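Local coordinates for protein N-glycosylase/DNA lyase (PDB 3FHF) that is an archaeal DNA glycosylase/lyase of the 8-oxoguanine DNA glycosylase family, in the mainly helical helix-hairpin-helix superfamily, at residues M9-I14 with E191-K196; T58-I63 with T209-K214; N118-R123 with Y147-I152. One frame throughout, in Å; residues are numbered along the deposited sequence.

Interaction 1: residues M9-I14 with E191-K196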
# COMPACT_ATOMS: atom_id res chain seq x y z
N MSE A 9 -19.52 13.84 9.64
CA MSE A 9 -19.82 14.00 8.22
C MSE A 9 -18.98 13.06 7.34
O MSE A 9 -19.43 12.62 6.28
CB MSE A 9 -19.62 15.46 7.80
CG MSE A 9 -20.60 16.43 8.46
SE MSE A 9 -22.48 16.00 8.13
CE MSE A 9 -22.87 15.01 9.75
N LEU A 10 -17.77 12.75 7.78
CA LEU A 10 -16.91 11.84 7.03
C LEU A 10 -17.59 10.47 7.05
O LEU A 10 -17.66 9.79 6.03
CB LEU A 10 -15.53 11.72 7.68
CG LEU A 10 -14.62 10.66 7.05
CD1 LEU A 10 -14.29 11.04 5.62
CD2 LEU A 10 -13.34 10.51 7.87
N ILE A 11 -18.08 10.08 8.22
CA ILE A 11 -18.75 8.79 8.35
C ILE A 11 -19.95 8.77 7.42
O ILE A 11 -20.19 7.80 6.71
CB ILE A 11 -19.24 8.54 9.80
CG1 ILE A 11 -18.04 8.44 10.75
CG2 ILE A 11 -20.07 7.26 9.85
CD1 ILE A 11 -17.11 7.26 10.45
N LYS A 12 -20.70 9.87 7.41
CA LYS A 12 -21.90 10.01 6.58
C LYS A 12 -21.59 9.94 5.09
O LYS A 12 -22.33 9.32 4.33
CB LYS A 12 -22.60 11.33 6.89
CG LYS A 12 -23.95 11.48 6.23
CD LYS A 12 -24.62 12.79 6.62
CE LYS A 12 -26.03 12.88 6.08
NZ LYS A 12 -26.87 11.76 6.60
N LYS A 13 -20.50 10.58 4.68
CA LYS A 13 -20.07 10.57 3.29
C LYS A 13 -19.69 9.16 2.84
O LYS A 13 -20.07 8.71 1.76
CB LYS A 13 -18.87 11.50 3.10
CG LYS A 13 -18.33 11.55 1.67
CD LYS A 13 -19.40 11.98 0.67
CE LYS A 13 -18.80 12.22 -0.71
NZ LYS A 13 -19.79 12.79 -1.67
N ILE A 14 -18.93 8.46 3.66
CA ILE A 14 -18.52 7.10 3.33
C ILE A 14 -19.74 6.18 3.19
O ILE A 14 -19.79 5.34 2.29
CB ILE A 14 -17.53 6.55 4.38
CG1 ILE A 14 -16.20 7.29 4.25
CG2 ILE A 14 -17.32 5.04 4.18
CD1 ILE A 14 -15.22 7.02 5.37
N GLU A 191 -14.23 0.19 11.33
CA GLU A 191 -15.33 -0.57 11.92
C GLU A 191 -16.56 0.31 12.09
O GLU A 191 -17.69 -0.16 11.97
CB GLU A 191 -14.91 -1.20 13.26
CG GLU A 191 -14.07 -0.32 14.17
CD GLU A 191 -13.59 -1.06 15.41
OE1 GLU A 191 -13.03 -2.17 15.26
OE2 GLU A 191 -13.78 -0.54 16.53
N GLU A 192 -16.34 1.60 12.33
CA GLU A 192 -17.45 2.54 12.49
C GLU A 192 -18.26 2.60 11.20
O GLU A 192 -19.43 2.96 11.22
CB GLU A 192 -16.91 3.93 12.89
CG GLU A 192 -17.97 4.94 13.29
CD GLU A 192 -17.38 6.21 13.90
OE1 GLU A 192 -18.13 7.19 14.07
OE2 GLU A 192 -16.17 6.23 14.22
N VAL A 193 -17.64 2.23 10.07
CA VAL A 193 -18.34 2.23 8.79
C VAL A 193 -18.41 0.82 8.19
O VAL A 193 -18.79 0.64 7.04
CB VAL A 193 -17.67 3.18 7.75
CG1 VAL A 193 -17.85 4.62 8.19
CG2 VAL A 193 -16.20 2.86 7.58
N ASN A 194 -18.04 -0.17 9.01
CA ASN A 194 -18.04 -1.57 8.60
C ASN A 194 -17.21 -1.86 7.35
O ASN A 194 -17.66 -2.57 6.45
CB ASN A 194 -19.48 -2.05 8.40
CG ASN A 194 -20.21 -2.26 9.71
OD1 ASN A 194 -20.51 -1.30 10.43
ND2 ASN A 194 -20.48 -3.51 10.04
N LEU A 195 -16.00 -1.33 7.32
CA LEU A 195 -15.09 -1.55 6.20
C LEU A 195 -13.77 -2.07 6.75
O LEU A 195 -13.37 -1.68 7.85
CB LEU A 195 -14.82 -0.26 5.43
CG LEU A 195 -15.95 0.40 4.63
CD1 LEU A 195 -15.44 1.70 4.02
CD2 LEU A 195 -16.42 -0.55 3.53
N LYS A 196 -13.11 -2.95 6.01
CA LYS A 196 -11.81 -3.48 6.42
C LYS A 196 -10.81 -2.38 6.07
O LYS A 196 -11.13 -1.49 5.28
CB LYS A 196 -11.48 -4.74 5.62
CG LYS A 196 -12.51 -5.84 5.71
CD LYS A 196 -12.16 -6.99 4.78
CE LYS A 196 -13.29 -8.00 4.70
NZ LYS A 196 -13.66 -8.51 6.06
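Two isoleucines one turn apart on helix 5-18 press against the turn that closes helix 176-192, and most of the contact is apolar. Ile11 has CG1 beside its backbone N (chi1 -64°), and chi2 -63° turns CD1 onto the γ-methyl of Val193: Ile11 CD1 lies 3.6 Å from Val193 CG1. The branch methyl joins in, with Ile11 CG2 3.8 Å from Val193 CG1, so the valine methyl is met by two arms of one isoleucine. Ile14 uses its CG2, which sits 4.0 Å from Val193 CB and 3.8 Å from Leu195 CD1; it crosses the valine at about a right angle and the leucine obliquely.

Glu192 supplies the outer edge. Its extended chain runs across Ile11 nearly at right angles, and Ile11 CD1 rests 3.8 Å from Glu192 CG, while Glu192 OE1 comes to 3.5 Å from Ile11 CG1. That oxygen takes its hydrogen bond from His7, in a histidine run that is probably an expression tag.

Backbone bonds set the shape of the second partner. Asn194, at positive phi, is the C' residue of a Schellman motif: its N returns to Glu191 O over 3.0 Å, and Leu195 N reaches the carbonyl just before Glu191. This reversal brings Val193 and Leu195 to face the same helix.

Helix 197-209 packs alongside, its Leu207 touching Ile14 and its Tyr203 touching Leu195, while Lys18, farther along helix 5-18, donates to Val193 O. The contact thus joins the N-terminal helix to the junction between helices 176-192 and 197-209.

Interaction 2: residues T58-I63 with T209-K214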
# COMPACT_ATOMS: atom_id res chain seq x y z
N THR A 58 4.21 7.70 -8.77
CA THR A 58 2.77 7.63 -8.96
C THR A 58 2.33 6.18 -9.16
O THR A 58 3.04 5.38 -9.76
CB THR A 58 2.34 8.46 -10.18
OG1 THR A 58 2.43 9.85 -9.86
CG2 THR A 58 0.92 8.14 -10.60
N ALA A 59 1.16 5.84 -8.63
CA ALA A 59 0.63 4.48 -8.76
C ALA A 59 0.50 4.19 -10.25
O ALA A 59 0.83 3.10 -10.72
CB ALA A 59 -0.73 4.37 -8.09
N GLU A 60 0.01 5.18 -10.98
CA GLU A 60 -0.18 5.05 -12.41
C GLU A 60 1.17 4.84 -13.07
O GLU A 60 1.29 4.06 -14.02
CB GLU A 60 -0.89 6.30 -12.92
CG GLU A 60 -2.00 6.72 -11.97
CD GLU A 60 -2.87 7.84 -12.48
OE1 GLU A 60 -3.65 7.61 -13.43
OE2 GLU A 60 -2.78 8.96 -11.93
N GLY A 61 2.19 5.51 -12.55
CA GLY A 61 3.53 5.36 -13.08
C GLY A 61 4.07 3.98 -12.74
O GLY A 61 4.73 3.34 -13.55
N GLY A 62 3.79 3.53 -11.52
CA GLY A 62 4.24 2.22 -11.10
C GLY A 62 3.60 1.15 -11.96
O GLY A 62 4.27 0.21 -12.39
N ILE A 63 2.30 1.30 -12.21
CA ILE A 63 1.59 0.33 -13.03
C ILE A 63 2.19 0.22 -14.42
O ILE A 63 2.27 -0.88 -14.98
CB ILE A 63 0.09 0.69 -13.17
CG1 ILE A 63 -0.60 0.61 -11.81
CG2 ILE A 63 -0.58 -0.27 -14.15
CD1 ILE A 63 -2.05 1.01 -11.83
N THR A 209 -9.31 11.95 -4.54
CA THR A 209 -9.01 12.10 -5.96
C THR A 209 -10.10 11.72 -6.95
O THR A 209 -10.01 12.08 -8.12
CB THR A 209 -7.77 11.28 -6.32
OG1 THR A 209 -8.07 9.88 -6.17
CG2 THR A 209 -6.59 11.65 -5.40
N GLY A 210 -11.11 10.99 -6.50
CA GLY A 210 -12.16 10.58 -7.42
C GLY A 210 -11.72 9.40 -8.26
O GLY A 210 -12.39 9.00 -9.21
N LYS A 211 -10.57 8.82 -7.92
CA LYS A 211 -10.06 7.68 -8.66
C LYS A 211 -9.88 6.46 -7.76
O LYS A 211 -9.81 6.58 -6.55
CB LYS A 211 -8.72 8.02 -9.32
CG LYS A 211 -8.79 9.26 -10.19
CD LYS A 211 -7.71 9.28 -11.25
CE LYS A 211 -6.31 9.34 -10.67
NZ LYS A 211 -5.30 9.48 -11.78
N VAL A 212 -9.82 5.29 -8.39
CA VAL A 212 -9.62 4.03 -7.68
C VAL A 212 -8.47 3.28 -8.35
O VAL A 212 -8.65 2.61 -9.37
CB VAL A 212 -10.88 3.15 -7.73
CG1 VAL A 212 -10.61 1.81 -7.04
CG2 VAL A 212 -12.04 3.86 -7.03
N LEU A 213 -7.27 3.39 -7.78
CA LEU A 213 -6.10 2.73 -8.35
C LEU A 213 -5.67 1.56 -7.46
O LEU A 213 -6.46 0.65 -7.20
CB LEU A 213 -4.96 3.75 -8.51
CG LEU A 213 -5.29 4.97 -9.38
CD1 LEU A 213 -4.13 5.96 -9.35
CD2 LEU A 213 -5.55 4.52 -10.82
N LYS A 214 -4.42 1.57 -7.00
CA LYS A 214 -3.90 0.52 -6.12
C LYS A 214 -2.59 0.99 -5.49
O LYS A 214 -2.20 2.14 -5.78
CB LYS A 214 -3.65 -0.78 -6.90
CG LYS A 214 -2.43 -0.76 -7.81
CD LYS A 214 -2.09 -2.16 -8.31
CE LYS A 214 -0.74 -2.18 -9.01
NZ LYS A 214 -0.30 -3.55 -9.38
OXT LYS A 214 -1.99 0.23 -4.70
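Glu60 and Lys211 meet at their tips with their chains roughly perpendicular. The lysine bends at chi3 (-64°) to carry NZ to the carboxylate, where Lys211 NZ bonds Glu60 OE2 at 2.6 Å in a salt bridge. The ammonium approaches from above the carboxylate plane, 43° out of it, and Lys211 NZ is also 3.0 Å from Glu60 OE1.

Leu213 crosses the same glutamate at about a right angle. Its CD1 branch does the touching, 3.5 Å from Glu60 CG and 4.0 Å from Ala59 CB, so one methyl touches both Ala59 and the glutamate stem. Ala59 CB also sits 3.5 Å from Lys214 O, an oxygen of the C-terminal carboxylate.

Lys214 leaves its backbone with CG in the crowded position between N and the carbonyl carbon, then runs out extended and passes Ile63 obliquely, with Lys214 CE 4.0 Å from Ile63 CG1.

One surface salt bridge at Lys211 and carbon contacts at Leu213 and Lys214 thus join the tail to the start of helix 59-69. Other partners meet the charges of Lys214: NZ pairs with Glu47 and bonds Gln66, OXT accepts from His140 and Asn144, and the chain end is probably well fixed.

Interaction 3: residues N118-R123 with Y147-I152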
# COMPACT_ATOMS: atom_id res chain seq x y z
N ASN A 118 0.24 -14.95 10.42
CA ASN A 118 -0.68 -13.95 9.92
C ASN A 118 0.07 -12.83 9.22
O ASN A 118 1.30 -12.82 9.17
CB ASN A 118 -1.52 -13.40 11.07
CG ASN A 118 -0.68 -12.85 12.19
OD1 ASN A 118 0.04 -11.86 12.02
ND2 ASN A 118 -0.75 -13.48 13.36
N GLU A 119 -0.69 -11.88 8.68
CA GLU A 119 -0.16 -10.73 7.95
C GLU A 119 0.64 -9.76 8.81
O GLU A 119 1.54 -9.09 8.32
CB GLU A 119 -1.32 -9.98 7.28
CG GLU A 119 -2.40 -9.57 8.28
CD GLU A 119 -3.70 -9.16 7.61
OE1 GLU A 119 -3.82 -8.00 7.17
OE2 GLU A 119 -4.60 -10.02 7.52
N LYS A 120 0.29 -9.66 10.09
CA LYS A 120 0.98 -8.75 11.01
C LYS A 120 2.43 -9.20 11.21
O LYS A 120 3.35 -8.38 11.20
CB LYS A 120 0.26 -8.71 12.35
CG LYS A 120 -0.84 -7.66 12.47
CD LYS A 120 -1.80 -7.69 11.30
CE LYS A 120 -2.86 -6.60 11.40
NZ LYS A 120 -3.75 -6.79 12.57
N VAL A 121 2.60 -10.50 11.41
CA VAL A 121 3.93 -11.07 11.60
C VAL A 121 4.70 -11.06 10.29
O VAL A 121 5.92 -10.87 10.27
CB VAL A 121 3.82 -12.51 12.15
CG1 VAL A 121 5.14 -13.22 12.03
CG2 VAL A 121 3.37 -12.48 13.60
N ALA A 122 3.99 -11.27 9.18
CA ALA A 122 4.62 -11.28 7.87
C ALA A 122 5.17 -9.88 7.59
O ALA A 122 6.26 -9.71 7.05
CB ALA A 122 3.61 -11.68 6.79
N ARG A 123 4.39 -8.87 7.97
CA ARG A 123 4.80 -7.48 7.78
C ARG A 123 6.13 -7.21 8.48
O ARG A 123 7.01 -6.54 7.94
CB ARG A 123 3.74 -6.52 8.33
CG ARG A 123 4.11 -5.05 8.16
CD ARG A 123 2.93 -4.11 8.32
NE ARG A 123 2.29 -4.24 9.63
CZ ARG A 123 1.17 -3.62 9.97
NH1 ARG A 123 0.55 -2.81 9.11
NH2 ARG A 123 0.65 -3.82 11.17
N TYR A 147 -4.48 -9.02 1.67
CA TYR A 147 -4.73 -8.96 3.10
C TYR A 147 -5.57 -7.74 3.44
O TYR A 147 -5.40 -6.67 2.86
CB TYR A 147 -3.40 -9.01 3.86
CG TYR A 147 -2.70 -10.34 3.66
CD1 TYR A 147 -3.09 -11.48 4.39
CD2 TYR A 147 -1.72 -10.50 2.68
CE1 TYR A 147 -2.51 -12.73 4.15
CE2 TYR A 147 -1.13 -11.75 2.43
CZ TYR A 147 -1.54 -12.86 3.17
OH TYR A 147 -0.97 -14.08 2.90
N ASP A 148 -6.49 -7.90 4.38
CA ASP A 148 -7.42 -6.82 4.71
C ASP A 148 -7.26 -6.01 5.98
O ASP A 148 -7.95 -5.01 6.14
CB ASP A 148 -8.84 -7.35 4.71
CG ASP A 148 -9.24 -7.96 3.38
OD1 ASP A 148 -9.11 -7.28 2.33
OD2 ASP A 148 -9.70 -9.12 3.39
N ASP A 149 -6.36 -6.41 6.87
CA ASP A 149 -6.24 -5.70 8.13
C ASP A 149 -4.96 -4.90 8.39
O ASP A 149 -4.51 -4.81 9.53
CB ASP A 149 -6.48 -6.70 9.28
CG ASP A 149 -6.81 -6.02 10.61
OD1 ASP A 149 -7.48 -4.96 10.60
OD2 ASP A 149 -6.41 -6.55 11.67
N VAL A 150 -4.39 -4.32 7.34
CA VAL A 150 -3.20 -3.47 7.49
C VAL A 150 -3.45 -2.13 6.80
O VAL A 150 -3.92 -2.07 5.65
CB VAL A 150 -1.92 -4.11 6.90
CG1 VAL A 150 -1.52 -5.31 7.73
CG2 VAL A 150 -2.15 -4.50 5.45
N ALA A 151 -3.14 -1.06 7.52
CA ALA A 151 -3.32 0.28 6.99
C ALA A 151 -2.07 0.72 6.24
O ALA A 151 -0.96 0.33 6.60
CB ALA A 151 -3.61 1.26 8.13
N ILE A 152 -2.28 1.52 5.20
CA ILE A 152 -1.19 2.07 4.40
C ILE A 152 -1.17 3.52 4.83
O ILE A 152 -1.95 4.34 4.34
CB ILE A 152 -1.51 1.99 2.89
CG1 ILE A 152 -1.80 0.54 2.50
CG2 ILE A 152 -0.35 2.53 2.09
CD1 ILE A 152 -2.42 0.38 1.12
O HOH W 1 -6.64 -10.25 5.91
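Polar bonds grip the start of helix 119-129 to the loop 147-152. Glu119 is the centre: with CG in the crowded position between N and the carbonyl carbon, it extends so that OE1 accepts from Asp149 N at 3.0 Å through its syn lone pair, the N-H bent to 141°. A water donates to Glu119 OE2 (2.6 Å) and accepts from Asp148 N (2.8 Å), so the carboxylate takes Asp149 N directly and Asp148 N through the water. Asn118 caps the helix, its OD1 taking Val121 N.

Next to the Glu119 bond, Lys120, bent at chi2 and chi4, brings NZ to Asp149 OD2 at 2.8 Å in a salt bridge, from above the carboxylate plane. Asp149 OD1 pairs with Arg187; standing between two close cations, the aspartate probably eases their repulsion.

Van der Waals contacts complete the interface. Glu119 and Tyr147 slide past each other in opposite directions, Glu119 CB lying 3.7 Å from Tyr147 CD1. Val150 meets Arg123 tip to tip, CG1 over one guanidinium face, offset toward its rim, 3.5 Å from Arg123 NH1.

Glu183 of helix 176-192 pairs with Arg123 and accepts from Ala151 N, tying both segments to that helix; Ile152 packs on helix 135-144, and Leu197 of helix 197-209 touches Asp149 and Ala151.

In the fold
Interaction 3 is nested in sequence inside the loops closed by interactions 1 and 2, whose own segments alternate along the chain. The three centres are almost evenly spread: 22 Å between interactions 1 and 2, and 21 Å from interaction 3 to each of them. Interactions 1 and 3 touch directly, where Lys196 CD packs 3.3 Å from Asp148 CB. Interactions 2 and 3 lie on opposite sides of the chain's centre, their nearest atoms about 6 Å apart. Helix 197-209 connects the set: it runs from segment 191-196 to segment 209-214 and touches Asp149, Ala151 and Ile152 of interaction 3. Helices 119-129 and 135-144, adjoining interaction 3, probably form the family's helix-hairpin-helix.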